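Local coordinates for Hsp70/Hsp90 co-chaperone CNS1 (Saccharomyces cerevisiae, PDB 6HFM), which acts as a co-chaperone of Hsp90 and Hsp70, stimulating the ATPase of the Hsp70 SSA1 but not that of Hsp90, at residues 138-143 and 162-167; 28-33 and 50-55; 111-116 and 128-133. All coordinates share one frame; numbering follows the deposited sequence.

Contact 1 (138-143 and 162-167)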
loop_
_atom_site.group_PDB
_atom_site.type_symbol
_atom_site.label_atom_id
_atom_site.label_comp_id
_atom_site.label_asym_id
_atom_site.label_seq_id
_atom_site.Cartn_x
_atom_site.Cartn_y
_atom_site.Cartn_z
ATOM N N ALA A 138 4.770 5.639 -2.218
ATOM C CA ALA A 138 4.689 4.182 -2.281
ATOM C C ALA A 138 3.404 3.679 -1.630
ATOM O O ALA A 138 2.845 4.322 -0.733
ATOM C CB ALA A 138 5.902 3.552 -1.610
ATOM N N LEU A 139 2.922 2.528 -2.092
ATOM C CA LEU A 139 1.806 1.852 -1.439
ATOM C C LEU A 139 2.243 1.348 -0.067
ATOM O O LEU A 139 3.404 0.989 0.128
ATOM C CB LEU A 139 1.316 0.659 -2.271
ATOM C CG LEU A 139 0.686 0.973 -3.623
ATOM C CD1 LEU A 139 0.543 -0.302 -4.443
ATOM C CD2 LEU A 139 -0.652 1.684 -3.440
ATOM N N LYS A 140 1.311 1.356 0.875
ATOM C CA LYS A 140 1.481 0.686 2.164
ATOM C C LYS A 140 0.190 -0.079 2.448
ATOM O O LYS A 140 -0.881 0.519 2.526
ATOM C CB LYS A 140 1.780 1.698 3.275
ATOM C CG LYS A 140 1.956 1.082 4.662
ATOM C CD LYS A 140 2.575 2.052 5.666
ATOM C CE LYS A 140 1.742 3.308 5.912
ATOM N NZ LYS A 140 0.381 3.106 6.497
ATOM N N ILE A 141 0.297 -1.400 2.559
ATOM C CA ILE A 141 -0.863 -2.259 2.831
ATOM C C ILE A 141 -0.555 -3.146 4.034
ATOM O O ILE A 141 0.615 -3.442 4.319
ATOM C CB ILE A 141 -1.311 -3.088 1.586
ATOM C CG1 ILE A 141 -0.339 -4.217 1.244
ATOM C CG2 ILE A 141 -1.502 -2.173 0.382
ATOM C CD1 ILE A 141 -0.894 -5.208 0.238
ATOM N N TYR A 142 -1.615 -3.542 4.732
ATOM C CA TYR A 142 -1.531 -4.436 5.882
ATOM C C TYR A 142 -2.307 -5.700 5.553
ATOM O O TYR A 142 -3.499 -5.637 5.259
ATOM C CB TYR A 142 -2.113 -3.764 7.140
ATOM C CG TYR A 142 -1.428 -2.459 7.501
ATOM C CD1 TYR A 142 -0.341 -2.433 8.372
ATOM C CD2 TYR A 142 -1.845 -1.250 6.935
ATOM C CE1 TYR A 142 0.306 -1.239 8.689
ATOM C CE2 TYR A 142 -1.214 -0.053 7.249
ATOM C CZ TYR A 142 -0.136 -0.050 8.117
ATOM O OH TYR A 142 0.486 1.143 8.410
ATOM N N ILE A 143 -1.630 -6.848 5.599
ATOM C CA ILE A 143 -2.273 -8.140 5.354
ATOM C C ILE A 143 -2.467 -8.820 6.707
ATOM O O ILE A 143 -1.495 -9.103 7.414
ATOM C CB ILE A 143 -1.459 -8.989 4.348
ATOM C CG1 ILE A 143 -1.550 -8.338 2.960
ATOM C CG2 ILE A 143 -1.974 -10.425 4.301
ATOM C CD1 ILE A 143 -0.755 -9.018 1.861
ATOM N N LEU A 162 -0.608 9.165 13.015
ATOM C CA LEU A 162 -0.431 10.564 12.621
ATOM C C LEU A 162 0.950 11.105 13.030
ATOM O O LEU A 162 1.519 11.947 12.326
ATOM C CB LEU A 162 -1.559 11.431 13.186
ATOM C CG LEU A 162 -2.966 11.106 12.661
ATOM C CD1 LEU A 162 -4.010 11.876 13.458
ATOM C CD2 LEU A 162 -3.118 11.386 11.171
ATOM N N GLU A 163 1.496 10.583 14.128
ATOM C CA GLU A 163 2.835 10.966 14.604
ATOM C C GLU A 163 3.989 10.458 13.721
ATOM O O GLU A 163 5.102 10.976 13.813
ATOM C CB GLU A 163 3.030 10.527 16.062
ATOM C CG GLU A 163 2.294 11.427 17.046
ATOM C CD GLU A 163 2.217 10.874 18.461
ATOM O OE1 GLU A 163 2.713 9.753 18.722
ATOM O OE2 GLU A 163 1.646 11.575 19.323
ATOM N N ARG A 164 3.727 9.462 12.870
ATOM C CA ARG A 164 4.689 9.044 11.831
ATOM C C ARG A 164 4.909 10.083 10.716
ATOM O O ARG A 164 5.909 10.007 9.990
ATOM C CB ARG A 164 4.264 7.714 11.185
ATOM C CG ARG A 164 4.308 6.507 12.110
ATOM C CD ARG A 164 4.276 5.196 11.338
ATOM N NE ARG A 164 2.988 4.941 10.685
ATOM C CZ ARG A 164 1.932 4.341 11.245
ATOM N NH1 ARG A 164 1.950 3.915 12.513
ATOM N NH2 ARG A 164 0.823 4.178 10.523
ATOM N N ARG A 165 3.988 11.036 10.577
ATOM C CA ARG A 165 3.975 11.976 9.454
ATOM C C ARG A 165 4.839 13.198 9.735
ATOM O O ARG A 165 5.081 13.539 10.898
ATOM C CB ARG A 165 2.539 12.401 9.144
ATOM C CG ARG A 165 1.605 11.220 8.896
ATOM C CD ARG A 165 0.205 11.655 8.519
ATOM N NE ARG A 165 -0.649 10.488 8.301
ATOM C CZ ARG A 165 -1.898 10.519 7.842
ATOM N NH1 ARG A 165 -2.490 11.670 7.528
ATOM N NH2 ARG A 165 -2.564 9.382 7.695
ATOM N N SER A 166 5.298 13.852 8.669
ATOM C CA SER A 166 6.119 15.062 8.784
ATOM C C SER A 166 5.340 16.259 9.327
ATOM O O SER A 166 5.871 17.018 10.146
ATOM C CB SER A 166 6.739 15.424 7.435
ATOM O OG SER A 166 7.674 14.438 7.050
ATOM N N VAL A 167 4.100 16.432 8.868
ATOM C CA VAL A 167 3.265 17.570 9.293
ATOM C C VAL A 167 2.001 17.082 10.008
ATOM O O VAL A 167 1.314 17.847 10.690
ATOM C CB VAL A 167 2.982 18.523 8.104
ATOM C CG1 VAL A 167 2.104 17.892 7.023
ATOM C CG2 VAL A 167 2.433 19.866 8.567
ATOM O OXT VAL A 167 1.654 15.897 9.960
#
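Lys140 carries its CG anti to the backbone N (chi1 179°) and then bends at both outer torsions, a hook that curls the amine back toward Tyr142 and up to the guanidinium of Arg164. Tyr142 and Lys140 lie two apart on strand 139-145 of the mixed sheet in the C-terminal wheel domain of Cns1, so both point to the same face, toward the C-terminal end of the chain. Arg164 bends at chi3 (-69°), and its NH2 is the single atom that meets the strand: it stands 3.7 Å from Tyr142 OH and 4.2 Å from Lys140 NZ. The tyrosine comes from the opposite direction to the arginine, with the ring and guanidinium planes 55° apart, and no hydrogen bond joins the two. The like charges are gathered by Glu106 of strand 101-106, whose OE1 forms salt bridges with both Lys140 NZ and Arg164 NH2; its OE2 takes Arg165 NH2. Lysine suits its place because one long, flexible chain can serve a carboxylate and a phenol together. A methionine in its place would probably leave Glu106 short of one positive partner and Tyr142 OH without its donor. Beyond the touching groups, Leu162 CD2 rests 3.6 Å above the plane of the Arg165 guanidinium, over its centre. Trp152 of helix 146-155 and Trp156 just beyond it pack against the Tyr142 ring, while its hydroxyl accepts from the hooked amine, Lys140 NZ to Tyr142 OH, at 2.7 Å.

Contact 2 (28-33 and 50-55)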
loop_
_atom_site.group_PDB
_atom_site.type_symbol
_atom_site.label_atom_id
_atom_site.label_comp_id
_atom_site.label_asym_id
_atom_site.label_seq_id
_atom_site.Cartn_x
_atom_site.Cartn_y
_atom_site.Cartn_z
ATOM N N GLU A 28 14.685 2.487 4.613
ATOM C CA GLU A 28 15.808 2.718 3.694
ATOM C C GLU A 28 15.576 2.135 2.294
ATOM O O GLU A 28 16.107 2.644 1.314
ATOM C CB GLU A 28 17.114 2.182 4.302
ATOM C CG GLU A 28 17.596 2.988 5.507
ATOM C CD GLU A 28 18.647 2.283 6.353
ATOM O OE1 GLU A 28 19.245 1.288 5.888
ATOM O OE2 GLU A 28 18.879 2.734 7.497
ATOM N N LEU A 29 14.747 1.094 2.199
ATOM C CA LEU A 29 14.393 0.507 0.900
ATOM C C LEU A 29 13.712 1.479 -0.071
ATOM O O LEU A 29 13.756 1.255 -1.281
ATOM C CB LEU A 29 13.498 -0.721 1.089
ATOM C CG LEU A 29 14.145 -1.935 1.763
ATOM C CD1 LEU A 29 13.073 -2.918 2.186
ATOM C CD2 LEU A 29 15.147 -2.607 0.836
ATOM N N LEU A 30 13.087 2.538 0.457
ATOM C CA LEU A 30 12.480 3.600 -0.365
ATOM C C LEU A 30 13.397 4.801 -0.690
ATOM O O LEU A 30 12.915 5.795 -1.239
ATOM C CB LEU A 30 11.226 4.138 0.345
ATOM C CG LEU A 30 10.093 3.171 0.673
ATOM C CD1 LEU A 30 9.052 3.865 1.534
ATOM C CD2 LEU A 30 9.451 2.633 -0.596
ATOM N N ASN A 31 14.695 4.734 -0.371
ATOM C CA ASN A 31 15.564 5.928 -0.462
ATOM C C ASN A 31 15.698 6.523 -1.877
ATOM O O ASN A 31 15.878 7.738 -2.020
ATOM C CB ASN A 31 16.959 5.659 0.129
ATOM C CG ASN A 31 17.854 4.867 -0.808
ATOM O OD1 ASN A 31 18.671 5.440 -1.534
ATOM N ND2 ASN A 31 17.692 3.554 -0.815
ATOM N N GLU A 32 15.610 5.673 -2.904
ATOM C CA GLU A 32 15.760 6.114 -4.300
ATOM C C GLU A 32 14.517 6.829 -4.851
ATOM O O GLU A 32 14.617 7.560 -5.840
ATOM C CB GLU A 32 16.144 4.936 -5.207
ATOM C CG GLU A 32 17.457 4.261 -4.816
ATOM C CD GLU A 32 17.747 3.001 -5.614
ATOM O OE1 GLU A 32 16.857 2.126 -5.703
ATOM O OE2 GLU A 32 18.874 2.878 -6.142
ATOM N N GLY A 33 13.356 6.625 -4.228
ATOM C CA GLY A 33 12.136 7.340 -4.618
ATOM C C GLY A 33 11.620 6.975 -6.002
ATOM O O GLY A 33 11.181 7.852 -6.755
ATOM N N PRO A 50 6.406 1.663 -5.781
ATOM C CA PRO A 50 6.768 0.572 -4.887
ATOM C C PRO A 50 5.642 0.263 -3.902
ATOM O O PRO A 50 4.709 1.059 -3.746
ATOM C CB PRO A 50 8.003 1.114 -4.141
ATOM C CG PRO A 50 8.300 2.458 -4.726
ATOM C CD PRO A 50 7.023 2.922 -5.342
ATOM N N ALA A 51 5.751 -0.882 -3.233
ATOM C CA ALA A 51 4.809 -1.279 -2.186
ATOM C C ALA A 51 5.513 -1.855 -0.966
ATOM O O ALA A 51 6.417 -2.694 -1.092
ATOM C CB ALA A 51 3.810 -2.290 -2.725
ATOM N N LEU A 52 5.092 -1.388 0.212
ATOM C CA LEU A 52 5.418 -2.014 1.485
ATOM C C LEU A 52 4.218 -2.857 1.898
ATOM O O LEU A 52 3.096 -2.348 1.975
ATOM C CB LEU A 52 5.706 -0.955 2.552
ATOM C CG LEU A 52 6.991 -0.153 2.367
ATOM C CD1 LEU A 52 7.028 1.028 3.325
ATOM C CD2 LEU A 52 8.219 -1.028 2.577
ATOM N N ILE A 53 4.451 -4.148 2.150
ATOM C CA ILE A 53 3.386 -5.070 2.542
ATOM C C ILE A 53 3.683 -5.509 3.970
ATOM O O ILE A 53 4.639 -6.238 4.211
ATOM C CB ILE A 53 3.270 -6.278 1.579
ATOM C CG1 ILE A 53 3.053 -5.789 0.133
ATOM C CG2 ILE A 53 2.123 -7.195 1.986
ATOM C CD1 ILE A 53 4.307 -5.794 -0.705
ATOM N N MET A 54 2.861 -5.042 4.907
ATOM C CA MET A 54 3.069 -5.266 6.335
ATOM C C MET A 54 2.257 -6.472 6.798
ATOM O O MET A 54 1.094 -6.621 6.424
ATOM C CB MET A 54 2.626 -4.040 7.147
ATOM C CG MET A 54 3.102 -2.690 6.622
ATOM S SD MET A 54 4.886 -2.575 6.405
ATOM C CE MET A 54 5.450 -2.746 8.095
ATOM N N TYR A 55 2.878 -7.322 7.617
ATOM C CA TYR A 55 2.196 -8.432 8.288
ATOM C C TYR A 55 2.331 -8.189 9.794
ATOM O O TYR A 55 3.178 -8.806 10.451
ATOM C CB TYR A 55 2.819 -9.775 7.885
ATOM C CG TYR A 55 2.965 -9.982 6.394
ATOM C CD1 TYR A 55 1.882 -10.391 5.612
ATOM C CD2 TYR A 55 4.190 -9.776 5.759
ATOM C CE1 TYR A 55 2.014 -10.588 4.246
ATOM C CE2 TYR A 55 4.330 -9.976 4.396
ATOM C CZ TYR A 55 3.240 -10.375 3.641
ATOM O OH TYR A 55 3.373 -10.563 2.285
#
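Leu30 spreads its two methyls over two residues of strand 47-55, one branch for each: CD1 meets CD1 of Leu52 at 3.9 Å, and CD2 meets CB of Pro50 at 4.1 Å. The two leucines share a conformation, each with CG anti to its own carbonyl carbon and an extended second torsion. Leu30 (chi1 -59°) leaves its backbone alongside the strand rather than straight at it, and its end then comes nearer; Leu52 does likewise, so the side chains reach toward each other tip to tip. Against Pro50 the leucine runs aslant, laying its other methyl beside the ring carbon. A forked side chain suits this place, since a single stem can touch both residues on this face of the strand. Proline fits at position 50 because it offers an apolar ring, and its carbonyl still bonds to Leu139 of the adjoining strand. Phe63 of strand 60-68 and Ala138, in the loop just before strand 139-145, also touch Leu30.

The backbone that presents Leu30 is folded tightly. Glu28 O takes two donors, Asn31 N at 3.0 Å and Asn31 ND2 at 2.8 Å. The side-chain bond is nearly straight (N-H...O 161°), and the acceptor lies in the plane of the Asn31 amide; chi1 of 78° swings that amide back over the short 3-10 segment 28-30. A type I turn from Leu30 to Gly33 follows, closed by Gly33 N to Leu30 O, and glycine suits its end because phi there is positive.

No hydrogen bond or ion pair crosses between 28-33 and 50-55; the loop is held against the strand by burial of hydrocarbon, so the fit depends on the shapes of Leu30, Pro50 and Leu52, with no polar group needing a partner across the contact.

Contact 3 (111-116 and 128-133)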
loop_
_atom_site.group_PDB
_atom_site.type_symbol
_atom_site.label_atom_id
_atom_site.label_comp_id
_atom_site.label_asym_id
_atom_site.label_seq_id
_atom_site.Cartn_x
_atom_site.Cartn_y
_atom_site.Cartn_z
ATOM N N GLY A 111 -7.213 6.601 10.004
ATOM C CA GLY A 111 -7.983 5.381 10.207
ATOM C C GLY A 111 -7.580 4.287 9.237
ATOM O O GLY A 111 -6.611 4.435 8.489
ATOM N N LEU A 112 -8.325 3.184 9.262
ATOM C CA LEU A 112 -8.100 2.044 8.373
ATOM C C LEU A 112 -9.331 1.715 7.540
ATOM O O LEU A 112 -10.454 1.782 8.030
ATOM C CB LEU A 112 -7.730 0.804 9.184
ATOM C CG LEU A 112 -6.401 0.828 9.930
ATOM C CD1 LEU A 112 -6.360 -0.330 10.913
ATOM C CD2 LEU A 112 -5.236 0.764 8.963
ATOM N N ILE A 113 -9.108 1.340 6.282
ATOM C CA ILE A 113 -10.180 0.845 5.412
ATOM C C ILE A 113 -9.812 -0.543 4.906
ATOM O O ILE A 113 -8.648 -0.808 4.608
ATOM C CB ILE A 113 -10.470 1.811 4.233
ATOM C CG1 ILE A 113 -11.749 1.388 3.504
ATOM C CG2 ILE A 113 -9.297 1.909 3.258
ATOM C CD1 ILE A 113 -12.343 2.488 2.669
ATOM N N LYS A 114 -10.806 -1.423 4.827
ATOM C CA LYS A 114 -10.655 -2.713 4.167
ATOM C C LYS A 114 -10.629 -2.466 2.653
ATOM O O LYS A 114 -11.582 -1.923 2.097
ATOM C CB LYS A 114 -11.813 -3.642 4.548
ATOM C CG LYS A 114 -11.601 -5.096 4.156
ATOM C CD LYS A 114 -12.800 -5.967 4.511
ATOM C CE LYS A 114 -14.010 -5.718 3.612
ATOM N NZ LYS A 114 -13.758 -6.012 2.172
ATOM N N ALA A 115 -9.524 -2.829 2.009
ATOM C CA ALA A 115 -9.366 -2.686 0.561
ATOM C C ALA A 115 -10.020 -3.859 -0.157
ATOM O O ALA A 115 -9.617 -5.007 0.039
ATOM C CB ALA A 115 -7.894 -2.603 0.196
ATOM N N GLY A 116 -11.022 -3.566 -0.989
ATOM C CA GLY A 116 -11.716 -4.593 -1.769
ATOM C C GLY A 116 -10.770 -5.365 -2.674
ATOM O O GLY A 116 -9.994 -4.761 -3.416
ATOM N N GLU A 128 -12.254 10.374 -3.987
ATOM C CA GLU A 128 -12.156 11.557 -3.127
ATOM C C GLU A 128 -12.460 11.168 -1.681
ATOM O O GLU A 128 -11.793 11.635 -0.762
ATOM C CB GLU A 128 -13.092 12.675 -3.617
ATOM C CG GLU A 128 -13.034 13.988 -2.829
ATOM C CD GLU A 128 -11.657 14.645 -2.792
ATOM O OE1 GLU A 128 -10.833 14.416 -3.705
ATOM O OE2 GLU A 128 -11.401 15.415 -1.842
ATOM N N SER A 129 -13.473 10.323 -1.500
ATOM C CA SER A 129 -13.796 9.724 -0.205
ATOM C C SER A 129 -14.188 8.266 -0.428
ATOM O O SER A 129 -15.042 8.005 -1.284
ATOM C CB SER A 129 -14.951 10.472 0.458
ATOM O OG SER A 129 -14.493 11.677 1.041
ATOM N N PRO A 130 -13.598 7.310 0.291
ATOM C CA PRO A 130 -12.518 7.505 1.281
ATOM C C PRO A 130 -11.169 7.857 0.649
ATOM O O PRO A 130 -10.821 7.320 -0.409
ATOM C CB PRO A 130 -12.427 6.150 1.980
ATOM C CG PRO A 130 -13.029 5.180 1.027
ATOM C CD PRO A 130 -14.034 5.908 0.207
ATOM N N ASP A 131 -10.432 8.744 1.316
ATOM C CA ASP A 131 -9.157 9.268 0.824
ATOM C C ASP A 131 -8.034 8.354 1.319
ATOM O O ASP A 131 -7.679 8.390 2.497
ATOM C CB ASP A 131 -8.968 10.712 1.320
ATOM C CG ASP A 131 -7.832 11.457 0.616
ATOM O OD1 ASP A 131 -7.106 10.868 -0.217
ATOM O OD2 ASP A 131 -7.670 12.667 0.908
ATOM N N VAL A 132 -7.497 7.536 0.411
ATOM C CA VAL A 132 -6.466 6.537 0.727
ATOM C C VAL A 132 -5.150 6.988 0.073
ATOM O O VAL A 132 -5.022 6.897 -1.156
ATOM C CB VAL A 132 -6.871 5.140 0.205
ATOM C CG1 VAL A 132 -5.773 4.110 0.445
ATOM C CG2 VAL A 132 -8.171 4.687 0.867
ATOM N N PRO A 133 -4.168 7.465 0.876
ATOM C CA PRO A 133 -2.937 8.001 0.276
ATOM C C PRO A 133 -1.820 7.006 -0.030
ATOM O O PRO A 133 -1.773 5.901 0.525
ATOM C CB PRO A 133 -2.425 9.000 1.339
ATOM C CG PRO A 133 -3.475 9.080 2.381
ATOM C CD PRO A 133 -4.242 7.807 2.310
#
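Pro130 supplies the one ring that meets Ile113, and no aromatic, amide or guanidinium plane takes part across this contact: the pyrrolidine is met at its outer corner, where Ile113 CD1 lies 3.2 Å from Pro130 CG and 3.7 Å from Pro130 CB. The shorter of these is tighter than usual for two carbons, so its exact value is doubtful, although the pairing itself is plain. The place is one margin of the mixed sheet in the wheel domain, where strand 112-114, paired antiparallel with strand 101-106, faces the loop that runs from helix 121-126 to strand 134-135.

Isoleucine suits a strand position that must face two neighbours, because its branches diverge at CB. With CG1 anti to the backbone N (chi1 -170°), the longer branch reaches out to the proline; CG2 is left in the crowded position between the backbone N and the carbonyl carbon, from which it meets Val132. The isoleucine crosses both partners at about a right angle. Proline's ring fixes its own phi, which suits a loop, and the peptide bond before Pro130 is cis, a bend that proline tolerates better than other residues. Val132, buried and beta-branched, also packs on Met105 of strand 101-106, the residue whose backbone bonds to Ile113.

Two polar side chains of the loop bond outward: Asp131 OD1 with Thr19 OG1, and Glu128 OE1 with Asn17 ND2. Asn17, with Leu125, belongs to the bound magnesium ion's site, and the Val132 side chain lies about 6 Å from that ion. Deeper in the contact, Val132 CG2 meets Ile113 CG2 at 3.8 Å.

From the N terminus the three contacts follow in series, none nested in or crossing another. Contact 2 closes first, bringing the loop before strand 36-37 onto strand 47-55. Contact 3 then closes a shorter loop containing helix 121-126, on the opposite side of the chain's centre and about 19 Å from contact 2, centre to centre. Contact 1 comes last, returning the C-terminal tail to strand 139-145 after helices 146-155 and 158-163. That strand joins the set: it runs parallel to strand 47-55, with Ile141 O 2.8 Å from Met54 N, and antiparallel to strand 101-106, which in turn pairs with strand 112-114 of contact 3.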